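Local coordinates for protein rhamnosidase B (Bacillus sp., PDB 2OKX) that hydrolyses terminal alpha-L-rhamnose residues from rhamnosides, as a glycoside hydrolase of family 78, probably with inversion at the anomeric carbon, at residues Ala794-Phe806 and Thr837-Asn849. Sequence-based numbering, arbitrary orientation.
Sequences AFVQIGSPFMSFF and TTCWEMYPNFAEN
In the six-hairpin (alpha/alpha) barrel domain, the loop leading into helix 801-813 and the first turn of that helix pack against the loop that follows helix 817-833, with Pro801 and Ser804 on Tyr843, and Gly799 against Tyr843 and Phe846. One backbone bond ties the loops: Tyr843 N donates to Gly799 O at 3.0 Å in an almost straight hydrogen bond (N-H...O 174°). The Tyr843 side chain then runs up to the helix start, its CG beside its own backbone N and anti to the carbonyl carbon (chi1 -72°), which lays the ring along Ser800 and Pro801. Pro801 covers one face of it, a CH-pi contact with CD 4.0 Å from the ring centroid of Tyr843, while Pro801 CG nears the CE2 side. Near the plane of the Tyr843 ring, Ser804 OG and Tyr843 OH share a hydrogen bond of 2.7 Å, in which either could be the donor. A phenylalanine in place of Tyr843 would probably keep the proline contact but leave the buried Ser804 hydroxyl without this mate. Ser800 is the N-cap of the helix: its OG takes a weak capping bond from Met803 N. Asp683 grips the turn with both carboxylate oxygens, OD2 on Ser800 OG and OD1 on Gly799 N. Pro801 CG also lies 3.5 Å from Trp840 O, a carbonyl that accepts from Ser865 OG. Glycerol, probably from the crystallisation liquor, bonds to Gln797 OE1 and to the backbone of Ile798 and may mark a pocket there. The Phe846 ring lies flat against the glycine, with Gly799 CA over its face 3.6 Å from the centroid of Phe846, and its CZ sits 3.3 Å from Ile798 O.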
loop_
_atom_site.group_PDB
_atom_site.type_symbol
_atom_site.label_atom_id
_atom_site.label_comp_id
_atom_site.label_asym_id
_atom_site.label_seq_id
_atom_site.Cartn_x
_atom_site.Cartn_y
_atom_site.Cartn_z
ATOM N N ALA A 794 -27.564 -0.034 19.949
ATOM C CA ALA A 794 -28.438 -0.223 18.795
ATOM C C ALA A 794 -27.867 0.492 17.578
ATOM O O ALA A 794 -28.188 0.153 16.435
ATOM C CB ALA A 794 -29.833 0.303 19.098
ATOM N N PHE A 795 -27.027 1.490 17.828
ATOM C CA PHE A 795 -26.400 2.247 16.753
ATOM C C PHE A 795 -25.297 1.424 16.108
ATOM O O PHE A 795 -24.753 0.507 16.727
ATOM C CB PHE A 795 -25.770 3.539 17.285
ATOM C CG PHE A 795 -26.748 4.652 17.531
ATOM C CD1 PHE A 795 -26.286 5.932 17.827
ATOM C CD2 PHE A 795 -28.120 4.432 17.471
ATOM C CE1 PHE A 795 -27.174 6.978 18.059
ATOM C CE2 PHE A 795 -29.016 5.474 17.703
ATOM C CZ PHE A 795 -28.541 6.748 17.997
ATOM N N VAL A 796 -24.977 1.750 14.861
ATOM C CA VAL A 796 -23.895 1.068 14.166
ATOM C C VAL A 796 -22.659 1.514 14.945
ATOM O O VAL A 796 -22.572 2.673 15.345
ATOM C CB VAL A 796 -23.782 1.536 12.695
ATOM C CG1 VAL A 796 -22.525 0.963 12.055
ATOM C CG2 VAL A 796 -25.012 1.088 11.914
ATOM N N GLN A 797 -21.718 0.604 15.173
ATOM C CA GLN A 797 -20.515 0.934 15.932
ATOM C C GLN A 797 -19.305 1.241 15.051
ATOM O O GLN A 797 -19.299 0.929 13.858
ATOM C CB GLN A 797 -20.175 -0.214 16.884
ATOM C CG GLN A 797 -21.292 -0.573 17.859
ATOM C CD GLN A 797 -21.661 0.578 18.780
ATOM O OE1 GLN A 797 -20.802 1.162 19.435
ATOM N NE2 GLN A 797 -22.949 0.905 18.837
ATOM N N ILE A 798 -18.284 1.855 15.650
ATOM C CA ILE A 798 -17.057 2.200 14.936
ATOM C C ILE A 798 -16.381 0.911 14.481
ATOM O O ILE A 798 -16.180 -0.006 15.280
ATOM C CB ILE A 798 -16.095 3.001 15.846
ATOM C CG1 ILE A 798 -16.703 4.375 16.153
ATOM C CG2 ILE A 798 -14.733 3.157 15.170
ATOM C CD1 ILE A 798 -15.846 5.239 17.050
ATOM N N GLY A 799 -16.028 0.845 13.200
ATOM C CA GLY A 799 -15.418 -0.365 12.678
ATOM C C GLY A 799 -13.924 -0.364 12.416
ATOM O O GLY A 799 -13.375 -1.391 12.018
ATOM N N SER A 800 -13.256 0.767 12.624
ATOM C CA SER A 800 -11.815 0.821 12.389
ATOM C C SER A 800 -11.140 1.836 13.298
ATOM O O SER A 800 -11.764 2.809 13.730
ATOM C CB SER A 800 -11.527 1.210 10.940
ATOM O OG SER A 800 -11.908 2.557 10.704
ATOM N N PRO A 801 -9.852 1.620 13.604
ATOM C CA PRO A 801 -9.134 2.561 14.470
ATOM C C PRO A 801 -9.052 3.915 13.767
ATOM O O PRO A 801 -8.781 4.937 14.393
ATOM C CB PRO A 801 -7.762 1.909 14.633
ATOM C CG PRO A 801 -8.070 0.427 14.487
ATOM C CD PRO A 801 -9.025 0.434 13.313
ATOM N N PHE A 802 -9.275 3.897 12.455
ATOM C CA PHE A 802 -9.261 5.114 11.648
ATOM C C PHE A 802 -10.361 6.020 12.184
ATOM O O PHE A 802 -10.136 7.196 12.472
ATOM C CB PHE A 802 -9.544 4.773 10.180
ATOM C CG PHE A 802 -9.791 5.976 9.306
ATOM C CD1 PHE A 802 -10.948 6.063 8.537
ATOM C CD2 PHE A 802 -8.858 7.007 9.229
ATOM C CE1 PHE A 802 -11.174 7.159 7.701
ATOM C CE2 PHE A 802 -9.072 8.107 8.394
ATOM C CZ PHE A 802 -10.233 8.182 7.630
ATOM N N MET A 803 -11.556 5.452 12.311
ATOM C CA MET A 803 -12.706 6.181 12.822
ATOM C C MET A 803 -12.476 6.493 14.300
ATOM O O MET A 803 -12.918 7.528 14.795
ATOM C CB MET A 803 -13.973 5.341 12.636
ATOM C CG MET A 803 -15.273 6.041 13.013
ATOM S SD MET A 803 -15.604 7.559 12.078
ATOM C CE MET A 803 -15.996 8.684 13.437
ATOM N N SER A 804 -11.779 5.600 15.001
ATOM C CA SER A 804 -11.483 5.819 16.416
ATOM C C SER A 804 -10.739 7.141 16.601
ATOM O O SER A 804 -10.926 7.832 17.600
ATOM C CB SER A 804 -10.624 4.678 16.979
ATOM O OG SER A 804 -11.380 3.493 17.172
ATOM N N PHE A 805 -9.899 7.490 15.632
ATOM C CA PHE A 805 -9.123 8.729 15.703
ATOM C C PHE A 805 -10.054 9.929 15.837
ATOM O O PHE A 805 -9.851 10.795 16.693
ATOM C CB PHE A 805 -8.255 8.887 14.449
ATOM C CG PHE A 805 -7.188 9.946 14.572
ATOM C CD1 PHE A 805 -7.526 11.290 14.702
ATOM C CD2 PHE A 805 -5.841 9.594 14.542
ATOM C CE1 PHE A 805 -6.539 12.273 14.799
ATOM C CE2 PHE A 805 -4.844 10.564 14.637
ATOM C CZ PHE A 805 -5.192 11.909 14.766
ATOM N N PHE A 806 -11.068 9.981 14.982
ATOM C CA PHE A 806 -12.029 11.074 15.013
ATOM C C PHE A 806 -12.807 11.031 16.325
ATOM O O PHE A 806 -13.127 12.069 16.904
ATOM C CB PHE A 806 -12.976 10.972 13.810
ATOM C CG PHE A 806 -12.283 11.139 12.483
ATOM C CD1 PHE A 806 -11.677 12.343 12.148
ATOM C CD2 PHE A 806 -12.219 10.084 11.576
ATOM C CE1 PHE A 806 -11.012 12.499 10.926
ATOM C CE2 PHE A 806 -11.559 10.228 10.352
ATOM C CZ PHE A 806 -10.954 11.435 10.027
ATOM N N THR A 837 2.361 -6.027 16.095
ATOM C CA THR A 837 3.538 -5.183 16.250
ATOM C C THR A 837 3.273 -3.884 15.500
ATOM O O THR A 837 4.125 -2.998 15.444
ATOM C CB THR A 837 4.814 -5.873 15.704
ATOM O OG1 THR A 837 4.573 -6.366 14.381
ATOM C CG2 THR A 837 5.221 -7.032 16.615
ATOM N N THR A 838 2.072 -3.799 14.930
ATOM C CA THR A 838 1.605 -2.636 14.181
ATOM C C THR A 838 0.091 -2.538 14.379
ATOM O O THR A 838 -0.538 -3.486 14.851
ATOM C CB THR A 838 1.921 -2.760 12.662
ATOM O OG1 THR A 838 1.418 -4.005 12.162
ATOM C CG2 THR A 838 3.422 -2.701 12.422
ATOM N N CYS A 839 -0.492 -1.398 14.015
ATOM C CA CYS A 839 -1.926 -1.178 14.179
ATOM C C CYS A 839 -2.772 -1.694 13.023
ATOM O O CYS A 839 -2.513 -1.388 11.854
ATOM C CB CYS A 839 -2.198 0.312 14.380
ATOM S SG CYS A 839 -1.268 0.993 15.766
ATOM N N TRP A 840 -3.805 -2.454 13.375
ATOM C CA TRP A 840 -4.711 -3.052 12.403
ATOM C C TRP A 840 -5.506 -2.047 11.594
ATOM O O TRP A 840 -5.874 -0.983 12.083
ATOM C CB TRP A 840 -5.708 -3.985 13.096
ATOM C CG TRP A 840 -5.094 -5.140 13.812
ATOM C CD1 TRP A 840 -3.795 -5.564 13.746
ATOM C CD2 TRP A 840 -5.764 -6.036 14.702
ATOM N NE1 TRP A 840 -3.618 -6.670 14.546
ATOM C CE2 TRP A 840 -4.812 -6.980 15.142
ATOM C CE3 TRP A 840 -7.081 -6.132 15.171
ATOM C CZ2 TRP A 840 -5.134 -8.010 16.033
ATOM C CZ3 TRP A 840 -7.401 -7.155 16.058
ATOM C CH2 TRP A 840 -6.428 -8.081 16.478
ATOM N N GLU A 841 -5.792 -2.422 10.353
ATOM C CA GLU A 841 -6.570 -1.590 9.451
ATOM C C GLU A 841 -7.996 -1.450 9.983
ATOM O O GLU A 841 -8.584 -0.371 9.941
ATOM C CB GLU A 841 -6.604 -2.246 8.068
ATOM C CG GLU A 841 -7.429 -1.519 7.024
ATOM C CD GLU A 841 -7.530 -2.313 5.726
ATOM O OE1 GLU A 841 -7.986 -1.748 4.712
ATOM O OE2 GLU A 841 -7.154 -3.508 5.723
ATOM N N MET A 842 -8.549 -2.553 10.474
ATOM C CA MET A 842 -9.914 -2.560 10.984
ATOM C C MET A 842 -10.025 -3.391 12.248
ATOM O O MET A 842 -9.086 -4.100 12.628
ATOM C CB MET A 842 -10.863 -3.151 9.936
ATOM C CG MET A 842 -10.840 -2.449 8.590
ATOM S SD MET A 842 -11.693 -3.419 7.321
ATOM C CE MET A 842 -10.490 -4.741 7.090
ATOM N N TYR A 843 -11.187 -3.301 12.891
ATOM C CA TYR A 843 -11.459 -4.064 14.098
ATOM C C TYR A 843 -12.090 -5.394 13.709
ATOM O O TYR A 843 -12.663 -5.525 12.626
ATOM C CB TYR A 843 -12.417 -3.296 15.013
ATOM C CG TYR A 843 -11.788 -2.101 15.685
ATOM C CD1 TYR A 843 -12.433 -0.863 15.695
ATOM C CD2 TYR A 843 -10.549 -2.208 16.318
ATOM C CE1 TYR A 843 -11.857 0.241 16.318
ATOM C CE2 TYR A 843 -9.967 -1.111 16.945
ATOM C CZ TYR A 843 -10.626 0.110 16.940
ATOM O OH TYR A 843 -10.047 1.199 17.552
ATOM N N PRO A 844 -11.976 -6.405 14.582
ATOM C CA PRO A 844 -12.554 -7.721 14.303
ATOM C C PRO A 844 -14.077 -7.664 14.359
ATOM O O PRO A 844 -14.653 -6.700 14.866
ATOM C CB PRO A 844 -11.994 -8.594 15.427
ATOM C CG PRO A 844 -10.721 -7.920 15.796
ATOM C CD PRO A 844 -11.102 -6.460 15.764
ATOM N N ASN A 845 -14.716 -8.705 13.835
ATOM C CA ASN A 845 -16.168 -8.837 13.838
ATOM C C ASN A 845 -16.971 -7.886 12.953
ATOM O O ASN A 845 -18.120 -7.559 13.255
ATOM C CB ASN A 845 -16.688 -8.784 15.279
ATOM C CG ASN A 845 -16.096 -9.885 16.146
ATOM O OD1 ASN A 845 -15.898 -11.014 15.687
ATOM N ND2 ASN A 845 -15.819 -9.566 17.406
ATOM N N PHE A 846 -16.351 -7.436 11.868
ATOM C CA PHE A 846 -17.009 -6.587 10.880
ATOM C C PHE A 846 -16.725 -7.313 9.569
ATOM O O PHE A 846 -15.586 -7.699 9.310
ATOM C CB PHE A 846 -16.410 -5.177 10.843
ATOM C CG PHE A 846 -16.867 -4.290 11.969
ATOM C CD1 PHE A 846 -16.253 -4.351 13.215
ATOM C CD2 PHE A 846 -17.923 -3.400 11.783
ATOM C CE1 PHE A 846 -16.681 -3.540 14.260
ATOM C CE2 PHE A 846 -18.361 -2.584 12.823
ATOM C CZ PHE A 846 -17.739 -2.653 14.063
ATOM N N ALA A 847 -17.753 -7.514 8.753
ATOM C CA ALA A 847 -17.583 -8.235 7.494
ATOM C C ALA A 847 -16.938 -7.437 6.364
ATOM O O ALA A 847 -16.414 -8.019 5.412
ATOM C CB ALA A 847 -18.929 -8.779 7.034
ATOM N N GLU A 848 -16.964 -6.112 6.466
ATOM C CA GLU A 848 -16.405 -5.263 5.414
ATOM C C GLU A 848 -14.902 -5.370 5.153
ATOM O O GLU A 848 -14.110 -5.695 6.041
ATOM C CB GLU A 848 -16.727 -3.782 5.677
ATOM C CG GLU A 848 -18.196 -3.395 5.598
ATOM C CD GLU A 848 -18.927 -3.586 6.911
ATOM O OE1 GLU A 848 -20.138 -3.284 6.965
ATOM O OE2 GLU A 848 -18.295 -4.035 7.891
ATOM N N ASN A 849 -14.542 -5.102 3.901
ATOM C CA ASN A 849 -13.159 -5.055 3.445
ATOM C C ASN A 849 -12.212 -6.202 3.829
ATOM O O ASN A 849 -11.046 -5.963 4.132
ATOM C CB ASN A 849 -12.581 -3.707 3.904
ATOM C CG ASN A 849 -11.274 -3.359 3.227
ATOM O OD1 ASN A 849 -11.148 -3.444 2.005
ATOM N ND2 ASN A 849 -10.296 -2.942 4.022
#